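Histidine acid phosphatase (Hafnia alvei, PDB 4ARU) belongs to branch 2 of the histidine phosphatase superfamily, enzymes whose catalytic domain is built on a mixed beta sheet flanked by helices. Local coordinates at residues 69-74 against 337-342; 123-128 against 287-292; 144-147 against 153-156; 276-281 against 301-306; 315-320 against 400-405. One frame throughout, in Å; residues are numbered along the deposited sequence.

Contact 1 (69-74 against 337-342); sequences QQQGLL and VFERWV
Q71 and W341 meet where the end of the amide comes up to the rim of the indole. NE2 of Q71 lies 3.7 Å from CZ2 of W341, close to the ring plane, so the six-membered ring is approached at its edge. The amide plane stands 77° from the indole plane, and the two side chains cross at about a right angle. Glutamine suits this border because its aliphatic chain can reach inward from a partly exposed backbone. Beside it, OE1 of Q71 comes within 4.2 Å of OE2 of E339, two oxygens that are merely neighbours. The next shell fixes the ring: NE1 of W341 donates to OE1 of E339 at 2.9 Å, a moderately bent bond (148°) that meets the anti side of the carboxylate. E339 is buried, but its other oxygen, OE2, forms a salt bridge with R67 of helix 51-70, so both ends of the carboxylate are engaged. This helix closes with a Schellman motif, in which G72, with the positive phi that glycine tolerates easily, is the C-prime residue; N of G72 bonds to O of Q69 at 3.1 Å, and N of L73 pairs with O of F68. The turn thus presents Q71 to strand 335-342. Further out, Q71 also touches L10 of strand 9-18, and Y392 packs edge-to-face with W341.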
# COMPACT_ATOMS: atom_id res chain seq x y z
N GLN A 69 13.50 17.67 7.55
CA GLN A 69 14.25 18.87 7.91
C GLN A 69 14.53 18.90 9.38
O GLN A 69 15.61 19.25 9.82
CB GLN A 69 13.47 20.13 7.60
CG GLN A 69 13.60 20.52 6.16
CD GLN A 69 12.62 21.61 5.78
OE1 GLN A 69 11.54 21.72 6.34
NE2 GLN A 69 13.00 22.40 4.84
N GLN A 70 13.51 18.58 10.17
CA GLN A 70 13.67 18.63 11.62
C GLN A 70 14.74 17.62 12.08
O GLN A 70 15.46 17.89 13.04
CB GLN A 70 12.32 18.33 12.28
CG GLN A 70 12.38 18.33 13.82
CD GLN A 70 11.06 17.84 14.43
OE1 GLN A 70 10.51 16.80 14.07
NE2 GLN A 70 10.56 18.62 15.38
N GLN A 71 14.86 16.52 11.34
CA GLN A 71 15.81 15.44 11.66
C GLN A 71 17.17 15.64 10.97
O GLN A 71 18.07 14.79 11.04
CB GLN A 71 15.20 14.06 11.33
CG GLN A 71 13.84 13.77 12.02
CD GLN A 71 13.07 12.56 11.48
OE1 GLN A 71 12.79 12.41 10.26
NE2 GLN A 71 12.67 11.67 12.40
N GLY A 72 17.34 16.78 10.31
CA GLY A 72 18.64 17.14 9.73
C GLY A 72 18.99 16.49 8.42
O GLY A 72 20.10 16.68 7.87
N LEU A 73 18.02 15.75 7.88
CA LEU A 73 18.23 14.98 6.68
C LEU A 73 18.12 15.86 5.42
O LEU A 73 18.89 15.66 4.45
CB LEU A 73 17.23 13.81 6.69
CG LEU A 73 17.52 12.75 5.64
CD1 LEU A 73 18.87 12.09 5.86
CD2 LEU A 73 16.35 11.77 5.61
N LEU A 74 17.21 16.84 5.39
CA LEU A 74 17.06 17.84 4.31
C LEU A 74 17.26 19.27 4.81
O LEU A 74 17.08 19.50 5.98
CB LEU A 74 15.63 17.81 3.79
CG LEU A 74 15.25 16.58 3.00
CD1 LEU A 74 13.76 16.72 2.70
CD2 LEU A 74 16.09 16.55 1.72
N VAL A 337 7.64 3.79 5.85
CA VAL A 337 8.81 4.63 5.92
C VAL A 337 9.84 3.89 6.72
O VAL A 337 9.71 3.73 7.94
CB VAL A 337 8.50 6.00 6.55
CG1 VAL A 337 9.75 6.86 6.60
CG2 VAL A 337 7.35 6.70 5.79
N PHE A 338 10.89 3.50 6.04
CA PHE A 338 12.03 2.80 6.63
C PHE A 338 13.15 3.79 6.86
O PHE A 338 13.58 4.46 5.92
CB PHE A 338 12.55 1.69 5.72
CG PHE A 338 11.60 0.58 5.46
CD1 PHE A 338 10.62 0.67 4.49
CD2 PHE A 338 11.81 -0.65 6.09
CE1 PHE A 338 9.77 -0.37 4.27
CE2 PHE A 338 10.98 -1.73 5.82
CZ PHE A 338 9.92 -1.55 4.92
N GLU A 339 13.64 3.91 8.09
CA GLU A 339 14.63 4.90 8.49
C GLU A 339 15.87 4.19 8.93
O GLU A 339 15.81 3.33 9.82
CB GLU A 339 14.11 5.77 9.62
CG GLU A 339 12.93 6.60 9.18
CD GLU A 339 12.36 7.54 10.23
OE1 GLU A 339 12.66 7.41 11.43
OE2 GLU A 339 11.56 8.41 9.81
N ARG A 340 17.00 4.61 8.39
CA ARG A 340 18.31 4.14 8.83
C ARG A 340 18.87 5.15 9.79
O ARG A 340 19.19 6.27 9.41
CB ARG A 340 19.30 3.96 7.65
CG ARG A 340 20.72 3.65 8.07
CD ARG A 340 21.72 3.87 6.94
NE ARG A 340 23.08 3.83 7.38
CZ ARG A 340 23.87 2.73 7.46
NH1 ARG A 340 23.48 1.55 7.03
NH2 ARG A 340 25.09 2.84 7.94
N TRP A 341 18.97 4.74 11.06
CA TRP A 341 19.48 5.56 12.15
C TRP A 341 20.82 5.01 12.57
O TRP A 341 21.03 3.79 12.51
CB TRP A 341 18.54 5.47 13.34
CG TRP A 341 17.28 6.18 13.16
CD1 TRP A 341 16.09 5.71 12.64
CD2 TRP A 341 17.04 7.55 13.52
NE1 TRP A 341 15.15 6.71 12.66
CE2 TRP A 341 15.70 7.84 13.18
CE3 TRP A 341 17.83 8.56 14.09
CZ2 TRP A 341 15.15 9.10 13.38
CZ3 TRP A 341 17.27 9.81 14.29
CH2 TRP A 341 15.95 10.06 13.94
N VAL A 342 21.72 5.86 13.02
CA VAL A 342 22.96 5.35 13.68
C VAL A 342 23.07 6.03 14.99
O VAL A 342 22.69 7.18 15.14
CB VAL A 342 24.36 5.57 13.00
CG1 VAL A 342 24.47 4.78 11.72
CG2 VAL A 342 24.71 7.05 12.84

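Contact 2 (123-128 against 287-292); sequences ADPLFH and TSRPLP
R289 reaches across to P125 with its guanidinium end, while L291 of the same loop meets L126. From CB the arginine chain first runs straight, CG lying opposite the backbone N (chi1 -179°), and the methylenes CB, CG and CD carry it from its own loop toward 123-128. The chain bends about its CG-CD bond (chi3 -69°), and this turns the flat head to the proline. There NH1 of R289 comes to 4.0 Å from CG of P125, obliquely to the guanidinium plane, a van der Waals contact with the apolar ring. The second terminal nitrogen, NH2, has its polar partner elsewhere: it bonds to O of P413, the last residue of the chain. The head is therefore tethered to the C-terminus and only leans on P125. D124 may add a weak long-range attraction, though the charged atoms, OD1 of D124 and NH1 of R289, are 6.5 Å apart and not in contact. That aspartate has a structural task in an Asx turn, OD1 of D124 accepting from N of L126 at 2.9 Å, the N-H arriving from above the carboxylate plane. OD2 of D124 bonds to NE1 of W88, on strand 85-89. The turn is tightened further because O of D124 takes N-H groups from both F127 and H128. L126 itself enters the interior, its CD2 4.5 Å from CD2 of L291, a loose apolar touch suited to two branched side chains. Around them, L126 also packs on L274 and T277 of helix 264-282, and L291 on Y86 and L301.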
# COMPACT_ATOMS: atom_id res chain seq x y z
N ALA A 123 5.03 -4.54 -17.58
CA ALA A 123 5.26 -4.56 -16.15
C ALA A 123 6.70 -4.20 -15.80
O ALA A 123 7.62 -4.54 -16.50
CB ALA A 123 4.92 -5.93 -15.59
N ASP A 124 6.84 -3.50 -14.67
CA ASP A 124 8.12 -3.25 -14.04
C ASP A 124 8.34 -4.39 -13.06
O ASP A 124 7.55 -4.51 -12.13
CB ASP A 124 8.13 -1.85 -13.39
CG ASP A 124 9.40 -1.53 -12.64
OD1 ASP A 124 10.22 -2.46 -12.42
OD2 ASP A 124 9.59 -0.34 -12.31
N PRO A 125 9.38 -5.22 -13.29
CA PRO A 125 9.57 -6.37 -12.40
C PRO A 125 9.89 -6.04 -10.96
O PRO A 125 9.78 -6.91 -10.07
CB PRO A 125 10.72 -7.09 -13.03
CG PRO A 125 11.55 -5.98 -13.59
CD PRO A 125 10.50 -5.12 -14.24
N LEU A 126 10.22 -4.78 -10.67
CA LEU A 126 10.39 -4.39 -9.28
C LEU A 126 9.06 -4.42 -8.54
O LEU A 126 9.02 -4.82 -7.37
CB LEU A 126 10.94 -2.98 -9.16
CG LEU A 126 11.21 -2.47 -7.76
CD1 LEU A 126 12.29 -3.27 -7.03
CD2 LEU A 126 11.63 -1.02 -7.84
N PHE A 127 7.99 -4.05 -9.23
CA PHE A 127 6.67 -3.99 -8.64
C PHE A 127 5.84 -5.25 -8.87
O PHE A 127 5.00 -5.58 -8.00
CB PHE A 127 5.87 -2.80 -9.17
CG PHE A 127 6.47 -1.45 -8.77
CD1 PHE A 127 6.19 -0.89 -7.54
CD2 PHE A 127 7.32 -0.77 -9.63
CE1 PHE A 127 6.77 0.29 -7.16
CE2 PHE A 127 7.89 0.44 -9.27
CZ PHE A 127 7.59 0.98 -8.03
N HIS A 128 6.04 -5.89 -10.02
CA HIS A 128 5.24 -7.02 -10.46
C HIS A 128 6.12 -8.10 -11.09
O HIS A 128 6.08 -8.37 -12.32
CB HIS A 128 4.15 -6.58 -11.43
CG HIS A 128 3.17 -5.66 -10.82
ND1 HIS A 128 3.20 -4.29 -11.02
CD2 HIS A 128 2.16 -5.88 -9.95
CE1 HIS A 128 2.22 -3.72 -10.35
NE2 HIS A 128 1.57 -4.66 -9.69
N THR A 287 23.38 -8.05 -2.97
CA THR A 287 23.26 -7.77 -4.39
C THR A 287 21.82 -7.38 -4.68
O THR A 287 20.88 -8.07 -4.29
CB THR A 287 23.67 -9.03 -5.18
OG1 THR A 287 25.06 -9.33 -4.95
CG2 THR A 287 23.38 -8.85 -6.68
N SER A 288 21.64 -6.25 -5.36
CA SER A 288 20.32 -5.76 -5.73
C SER A 288 20.45 -4.94 -7.01
O SER A 288 21.44 -4.22 -7.18
CB SER A 288 19.70 -4.92 -4.60
OG SER A 288 18.40 -4.45 -4.90
N ARG A 289 19.49 -5.08 -7.91
CA ARG A 289 19.56 -4.38 -9.19
C ARG A 289 19.59 -2.89 -8.92
O ARG A 289 18.70 -2.35 -8.27
CB ARG A 289 18.37 -4.69 -10.08
CG ARG A 289 18.44 -3.98 -11.44
CD ARG A 289 17.34 -4.45 -12.37
NE ARG A 289 17.53 -5.84 -12.81
CZ ARG A 289 16.67 -6.47 -13.62
NH1 ARG A 289 15.55 -5.87 -14.03
NH2 ARG A 289 16.91 -7.72 -13.98
N PRO A 290 20.63 -2.21 -9.44
CA PRO A 290 20.68 -0.78 -9.08
C PRO A 290 19.61 0.03 -9.77
O PRO A 290 19.26 -0.25 -10.92
CB PRO A 290 22.08 -0.34 -9.56
CG PRO A 290 22.61 -1.45 -10.39
CD PRO A 290 21.86 -2.71 -10.08
N LEU A 291 19.14 1.06 -9.08
CA LEU A 291 18.18 2.03 -9.66
C LEU A 291 19.00 2.96 -10.52
O LEU A 291 20.06 3.44 -10.09
CB LEU A 291 17.46 2.78 -8.56
CG LEU A 291 16.56 1.88 -7.69
CD1 LEU A 291 15.94 2.69 -6.57
CD2 LEU A 291 15.43 1.26 -8.49
N PRO A 292 18.58 3.16 -11.76
CA PRO A 292 19.44 3.93 -12.66
C PRO A 292 19.64 5.37 -12.22
O PRO A 292 18.68 6.02 -11.82
CB PRO A 292 18.71 3.87 -14.00
CG PRO A 292 17.35 3.50 -13.69
CD PRO A 292 17.31 2.75 -12.39

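Contact 3 (144-147 against 153-156); sequences AAVE and PIET
V146 and I154 make the apolar half of this contact, and E147 and P153 the half near solvent. The apolar half is compact: CG1 of V146 lies 3.7 Å from CG1 of I154, in one of the two conformers of this isoleucine, and the two branched side chains cross at about a right angle. Valine and isoleucine, both beta-branched, offer short, stiff hydrocarbon walls that suit such a close meeting. The second group is van der Waals contact between a charged chain and a proline. The E147 chain, extended with CG opposite its backbone N (chi1 179°), brings its carboxylate obliquely across P153, CD of E147 standing 3.8 Å from CA of P153. Bridging water forms the third group. One water donates to OE1 of E147 at 2.7 Å and accepts from N of I154 at 2.9 Å, thereby satisfying a backbone N-H at the start of the short 3-10 segment 154-156. A second water donates to OE1 of E155, in one of its two conformers, and makes a weak link to E147. Within 153-156, O of P153 accepts from both N and OG1 of T156, the latter at 2.8 Å and in the carbonyl plane, which steadies the turn. Helix 139-150 and the loop leading on to helix 162-172 are thus joined as a tight return of the chain, and V146 and A145 also rest against I266 and Y265 of helix 264-282.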
# COMPACT_ATOMS: atom_id res chain seq x y z
N ALA A 144 -2.95 -23.86 -0.91
CA ALA A 144 -2.64 -24.30 0.45
C ALA A 144 -2.20 -23.15 1.31
O ALA A 144 -2.61 -23.05 2.47
CB ALA A 144 -1.59 -25.38 0.44
N ALA A 145 -1.42 -22.22 0.76
CA ALA A 145 -0.92 -21.10 1.55
C ALA A 145 -2.05 -20.14 1.95
O ALA A 145 -2.09 -19.62 3.06
CB ALA A 145 0.17 -20.36 0.77
N VAL A 146 -2.99 -19.88 1.04
CA VAL A 146 -4.11 -19.01 1.33
C VAL A 146 -5.00 -19.65 2.40
O VAL A 146 -5.45 -18.97 3.33
CB VAL A 146 -4.87 -18.65 0.05
CG1 VAL A 146 -6.17 -17.92 0.38
CG2 VAL A 146 -4.00 -17.78 -0.86
N GLU A 147 -5.22 -20.96 2.30
CA GLU A 147 -6.02 -21.64 3.33
C GLU A 147 -5.34 -21.54 4.68
O GLU A 147 -6.02 -21.27 5.70
CB GLU A 147 -6.27 -23.08 2.95
CG GLU A 147 -7.07 -23.79 4.04
CD GLU A 147 -7.65 -25.12 3.65
OE1 GLU A 147 -7.90 -25.37 2.44
OE2 GLU A 147 -7.91 -25.95 4.57
N PRO A 153 -10.92 -23.55 5.38
CA PRO A 153 -11.09 -23.65 3.93
C PRO A 153 -11.70 -22.39 3.38
O PRO A 153 -12.65 -21.79 3.91
CB PRO A 153 -12.03 -24.86 3.79
CG PRO A 153 -11.68 -25.72 4.95
CD PRO A 153 -11.48 -24.74 6.06
N ILE A 154 -11.16 -21.91 2.27
CA ILE A 154 -11.57 -20.62 1.72
C ILE A 154 -13.02 -20.60 1.30
O ILE A 154 -13.66 -19.55 1.38
CB ILE A 154 -10.69 -20.15 0.52
CG1 ILE A 154 -9.33 -19.74 1.02
CG2 ILE A 154 -11.31 -18.96 -0.19
CD1 ILE A 154 -9.38 -18.83 2.22
N GLU A 155 -13.56 -21.76 0.90
CA GLU A 155 -14.97 -21.87 0.49
C GLU A 155 -15.93 -21.45 1.61
O GLU A 155 -17.10 -21.14 1.36
CB GLU A 155 -15.28 -23.29 0.03
CG GLU A 155 -14.68 -23.72 -1.34
CD GLU A 155 -13.16 -23.95 -1.35
OE1 GLU A 155 -12.50 -23.96 -0.27
OE2 GLU A 155 -12.60 -24.12 -2.47
N THR A 156 -15.42 -21.43 2.84
CA THR A 156 -16.23 -21.09 4.02
C THR A 156 -16.01 -19.67 4.52
O THR A 156 -16.55 -19.26 5.54
CB THR A 156 -16.00 -22.10 5.19
OG1 THR A 156 -14.70 -21.91 5.79
CG2 THR A 156 -16.15 -23.53 4.76
O HOH W 1 -9.19 -23.49 0.93
O HOH W 2 -10.26 -25.50 -0.07

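Contact 4 (276-281 against 301-306); sequences QTIAHA and LFIAGH
The touching pairs, A281 with L301 and I278 with I303, are aliphatic, for the flat groups of 301-306 are turned elsewhere. The ring of F302 stacks on F102, on the side of the sheet away from helix 264-282, and the imidazole of H306 meets that of H128 with their planes at about 60°. Both ring nitrogens of H306 are engaged, NE2 with OD2 of D90 and ND1 with a molecule of L(+)-tartaric acid. Between helix and strand, CB of A281 lies 3.9 Å from CD2 of L301. Alanine suits that place because its single methyl lets the helix come close to a bulkier leucine, whose CG lies opposite the backbone N (chi1 169°), which helps set CD2 against the alanine methyl. About one turn earlier, CG1 of I278 is 4.4 Å from CD1 of I303, a looser fit of two long branched chains. This is helix-on-sheet packing: L301 and I303 stand on one face of a strand that runs parallel to 9-18 and 85-89 in the central mixed sheet. With OG1 of T277 already bonded to O of P273 in its own helix, the interface relies on apolar burial and shape.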
# COMPACT_ATOMS: atom_id res chain seq x y z
N GLN A 276 14.41 -6.56 -1.34
CA GLN A 276 15.85 -6.50 -1.54
C GLN A 276 16.31 -5.06 -1.81
O GLN A 276 17.36 -4.62 -1.31
CB GLN A 276 16.25 -7.41 -2.74
CG GLN A 276 17.71 -7.71 -2.90
CD GLN A 276 18.15 -8.92 -2.11
OE1 GLN A 276 17.44 -9.47 -1.20
NE2 GLN A 276 19.31 -9.38 -2.45
N THR A 277 15.57 -4.34 -2.64
CA THR A 277 15.88 -2.96 -2.97
C THR A 277 15.88 -2.06 -1.72
O THR A 277 16.80 -1.26 -1.50
CB THR A 277 14.90 -2.45 -4.02
OG1 THR A 277 15.13 -3.21 -5.22
CG2 THR A 277 15.11 -1.00 -4.39
N ILE A 278 14.85 -2.22 -0.91
CA ILE A 278 14.73 -1.45 0.34
C ILE A 278 15.89 -1.75 1.27
O ILE A 278 16.58 -0.83 1.79
CB ILE A 278 13.38 -1.75 1.03
CG1 ILE A 278 12.25 -1.15 0.21
CG2 ILE A 278 13.36 -1.19 2.46
CD1 ILE A 278 10.87 -1.65 0.53
N ALA A 279 16.17 -3.03 1.49
CA ALA A 279 17.25 -3.43 2.35
C ALA A 279 18.60 -2.90 1.86
O ALA A 279 19.41 -2.36 2.63
CB ALA A 279 17.31 -4.95 2.47
N HIS A 280 18.88 -3.08 0.59
CA HIS A 280 20.09 -2.57 -0.00
C HIS A 280 20.23 -1.05 0.21
O HIS A 280 21.29 -0.54 0.59
CB HIS A 280 20.12 -2.90 -1.49
CG HIS A 280 21.33 -2.38 -2.16
ND1 HIS A 280 21.37 -1.14 -2.76
CD2 HIS A 280 22.57 -2.89 -2.28
CE1 HIS A 280 22.58 -0.92 -3.23
NE2 HIS A 280 23.33 -1.98 -2.97
N ALA A 281 19.12 -0.34 0.04
CA ALA A 281 19.11 1.14 0.16
C ALA A 281 19.38 1.55 1.61
O ALA A 281 19.93 2.62 1.86
CB ALA A 281 17.84 1.73 -0.29
N LEU A 301 14.76 8.04 -0.71
CA LEU A 301 14.35 7.19 -1.83
C LEU A 301 12.85 6.98 -1.67
O LEU A 301 12.41 6.39 -0.69
CB LEU A 301 15.11 5.88 -1.88
CG LEU A 301 14.61 4.78 -2.83
CD1 LEU A 301 14.58 5.32 -4.25
CD2 LEU A 301 15.41 3.52 -2.75
N PHE A 302 12.05 7.52 -2.59
CA PHE A 302 10.60 7.40 -2.57
C PHE A 302 10.21 6.46 -3.73
O PHE A 302 10.53 6.76 -4.91
CB PHE A 302 9.96 8.79 -2.74
CG PHE A 302 8.47 8.80 -2.68
CD1 PHE A 302 7.72 8.65 -3.83
CD2 PHE A 302 7.79 9.01 -1.49
CE1 PHE A 302 6.34 8.75 -3.80
CE2 PHE A 302 6.39 9.09 -1.45
CZ PHE A 302 5.68 8.93 -2.63
N ILE A 303 9.47 5.41 -3.40
CA ILE A 303 9.07 4.40 -4.31
C ILE A 303 7.56 4.44 -4.39
O ILE A 303 6.85 4.18 -3.37
CB ILE A 303 9.57 3.00 -3.88
CG1 ILE A 303 11.09 2.97 -3.70
CG2 ILE A 303 9.10 1.95 -4.88
CD1 ILE A 303 11.61 1.68 -3.08
N ALA A 304 7.04 4.76 -5.58
CA ALA A 304 5.60 4.97 -5.76
C ALA A 304 5.00 3.72 -6.38
O ALA A 304 5.15 3.45 -7.56
CB ALA A 304 5.33 6.19 -6.66
N GLY A 305 4.28 2.99 -5.52
CA GLY A 305 3.67 1.72 -5.88
C GLY A 305 2.20 1.61 -5.49
O GLY A 305 1.42 2.58 -5.59
N HIS A 306 1.84 0.42 -5.01
CA HIS A 306 0.45 -0.04 -4.91
C HIS A 306 0.21 -0.61 -3.52
O HIS A 306 1.16 -0.95 -2.78
CB HIS A 306 0.18 -1.10 -5.92
CG HIS A 306 0.57 -0.71 -7.32
ND1 HIS A 306 -0.31 -0.11 -8.21
CD2 HIS A 306 1.76 -0.77 -7.95
CE1 HIS A 306 0.32 0.14 -9.33
NE2 HIS A 306 1.57 -0.27 -9.22

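Contact 5 (315-320 against 400-405); sequences GMLGMT and RLVSHS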
# COMPACT_ATOMS: atom_id res chain seq x y z
N GLY A 315 3.76 -8.75 4.86
CA GLY A 315 3.73 -10.18 5.05
C GLY A 315 5.12 -10.78 5.16
O GLY A 315 5.36 -11.67 5.99
N MET A 316 6.06 -10.32 4.32
CA MET A 316 7.43 -10.83 4.35
C MET A 316 8.12 -10.55 5.69
O MET A 316 8.85 -11.41 6.18
CB MET A 316 8.27 -10.26 3.22
CG MET A 316 7.81 -10.67 1.86
SD MET A 316 8.83 -9.98 0.55
CE MET A 316 10.21 -11.03 0.62
N LEU A 317 7.88 -9.36 6.24
CA LEU A 317 8.49 -8.92 7.50
C LEU A 317 7.60 -9.23 8.73
O LEU A 317 8.04 -9.01 9.87
CB LEU A 317 8.82 -7.43 7.45
CG LEU A 317 9.99 -7.07 6.54
CD1 LEU A 317 10.15 -5.58 6.41
CD2 LEU A 317 11.30 -7.75 6.92
N GLY A 318 6.43 -9.84 8.51
CA GLY A 318 5.53 -10.17 9.63
C GLY A 318 4.96 -8.95 10.34
O GLY A 318 4.63 -9.05 11.53
N MET A 319 4.89 -7.80 9.69
CA MET A 319 4.42 -6.54 10.32
C MET A 319 2.91 -6.44 10.16
O MET A 319 2.38 -6.62 9.04
CB MET A 319 5.10 -5.32 9.71
CG MET A 319 6.60 -5.35 9.88
SD MET A 319 7.42 -3.85 9.26
CE MET A 319 6.89 -3.87 7.56
N THR A 320 2.21 -6.13 11.24
CA THR A 320 0.79 -5.93 11.16
C THR A 320 0.50 -4.64 11.89
O THR A 320 1.28 -4.22 12.77
CB THR A 320 -0.02 -7.08 11.76
OG1 THR A 320 0.39 -7.31 13.08
CG2 THR A 320 0.20 -8.38 10.98
N ARG A 400 19.41 -9.96 8.08
CA ARG A 400 19.33 -11.43 8.15
C ARG A 400 17.86 -11.83 7.97
O ARG A 400 17.54 -12.80 7.25
CB ARG A 400 19.89 -11.96 9.49
CG ARG A 400 20.02 -13.48 9.51
CD ARG A 400 21.18 -13.93 8.65
NE ARG A 400 22.50 -13.75 9.27
CZ ARG A 400 23.16 -14.68 9.98
NH1 ARG A 400 22.63 -15.88 10.22
NH2 ARG A 400 24.37 -14.39 10.48
N LEU A 401 16.95 -11.08 8.56
CA LEU A 401 15.53 -11.31 8.37
C LEU A 401 15.10 -11.22 6.89
O LEU A 401 14.35 -12.08 6.37
CB LEU A 401 14.68 -10.39 9.23
CG LEU A 401 14.78 -10.60 10.73
CD1 LEU A 401 13.98 -9.49 11.39
CD2 LEU A 401 14.21 -11.94 11.14
N VAL A 402 15.59 -10.21 6.19
CA VAL A 402 15.35 -10.08 4.77
C VAL A 402 15.89 -11.28 4.03
O VAL A 402 15.20 -11.87 3.18
CB VAL A 402 15.93 -8.76 4.24
CG1 VAL A 402 15.89 -8.72 2.72
CG2 VAL A 402 15.15 -7.61 4.87
N SER A 403 17.13 -11.68 4.31
CA SER A 403 17.76 -12.80 3.63
C SER A 403 17.00 -14.11 3.76
O SER A 403 17.01 -14.91 2.83
CB SER A 403 19.20 -12.95 4.09
OG SER A 403 19.31 -13.58 5.39
N HIS A 404 16.30 -14.29 4.88
CA HIS A 404 15.50 -15.49 5.11
C HIS A 404 14.09 -15.36 4.56
O HIS A 404 13.42 -16.36 4.35
CB HIS A 404 15.47 -15.84 6.60
CG HIS A 404 16.74 -16.45 7.11
ND1 HIS A 404 17.37 -17.50 6.47
CD2 HIS A 404 17.47 -16.20 8.23
CE1 HIS A 404 18.46 -17.83 7.14
NE2 HIS A 404 18.54 -17.06 8.21
N SER A 405 13.60 -14.15 4.30
CA SER A 405 12.22 -13.99 3.81
C SER A 405 12.10 -13.94 2.27
O SER A 405 11.09 -14.36 1.75
CB SER A 405 11.54 -12.76 4.39
OG SER A 405 12.05 -11.59 3.86
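M316 turns toward S405, and the two approach with the methionine folded over the serine. Its chain runs straight through CG and SD, then bends at the thioether (chi3 78°), which carries CE back across to lie 3.6 Å from O of S405 and 3.8 Å from OG of S405. The flexible methionine can thus cover a polar helix end with a greasy methyl. In return CB of S405 comes to 3.5 Å from O of M316, pressing the serine against the backbone of the other helix. Its hydroxyl is held back on its own helix: OG donates to O of V402 at 3.2 Å, tilted 27° from the carbonyl plane and on the same face as N of S405, which uses the same oxygen. The serine hydroxyl is thus turned back onto its own last turn, while the residue remains small enough to admit the methionine. Alongside, L317 and V402 meet methyl to methyl, CD2 of L317 being 4.4 Å from CG2 of V402; the two branched chains suit a buried seam. G318, with positive phi, is the C-prime residue of the Schellman motif that ends this helix. The contact therefore joins the end of helix 307-317 to that of helix 395-405, and L275 of helix 264-282 touches M316, V402 and S405. L401 leans on I381 and C384 of the potassium site, whose ion is about 10 Å from the side chain of L317.

Four of the five contacts gather round the central mixed sheet, while contact 3 stands apart, its centre about 41 Å from that of contact 1 on the other side of the chain's centre. Contacts 2 and 4 are closest, centres about 9 Å apart, and touch where Q276 probably bonds to T287 and L126 packs on T277. F338 links contact 1 to I278 of contact 4 and to L317 of contact 5, and A279 meets V402 between contacts 4 and 5. Along the chain contact 1 encloses contacts 2, 3 and 4; contacts 2 and 4, like 1 and 5, interleave, and contact 3 falls within the span of contact 2. Helix 264-282 thus stands at the meeting of strands, loops and helices distant in sequence.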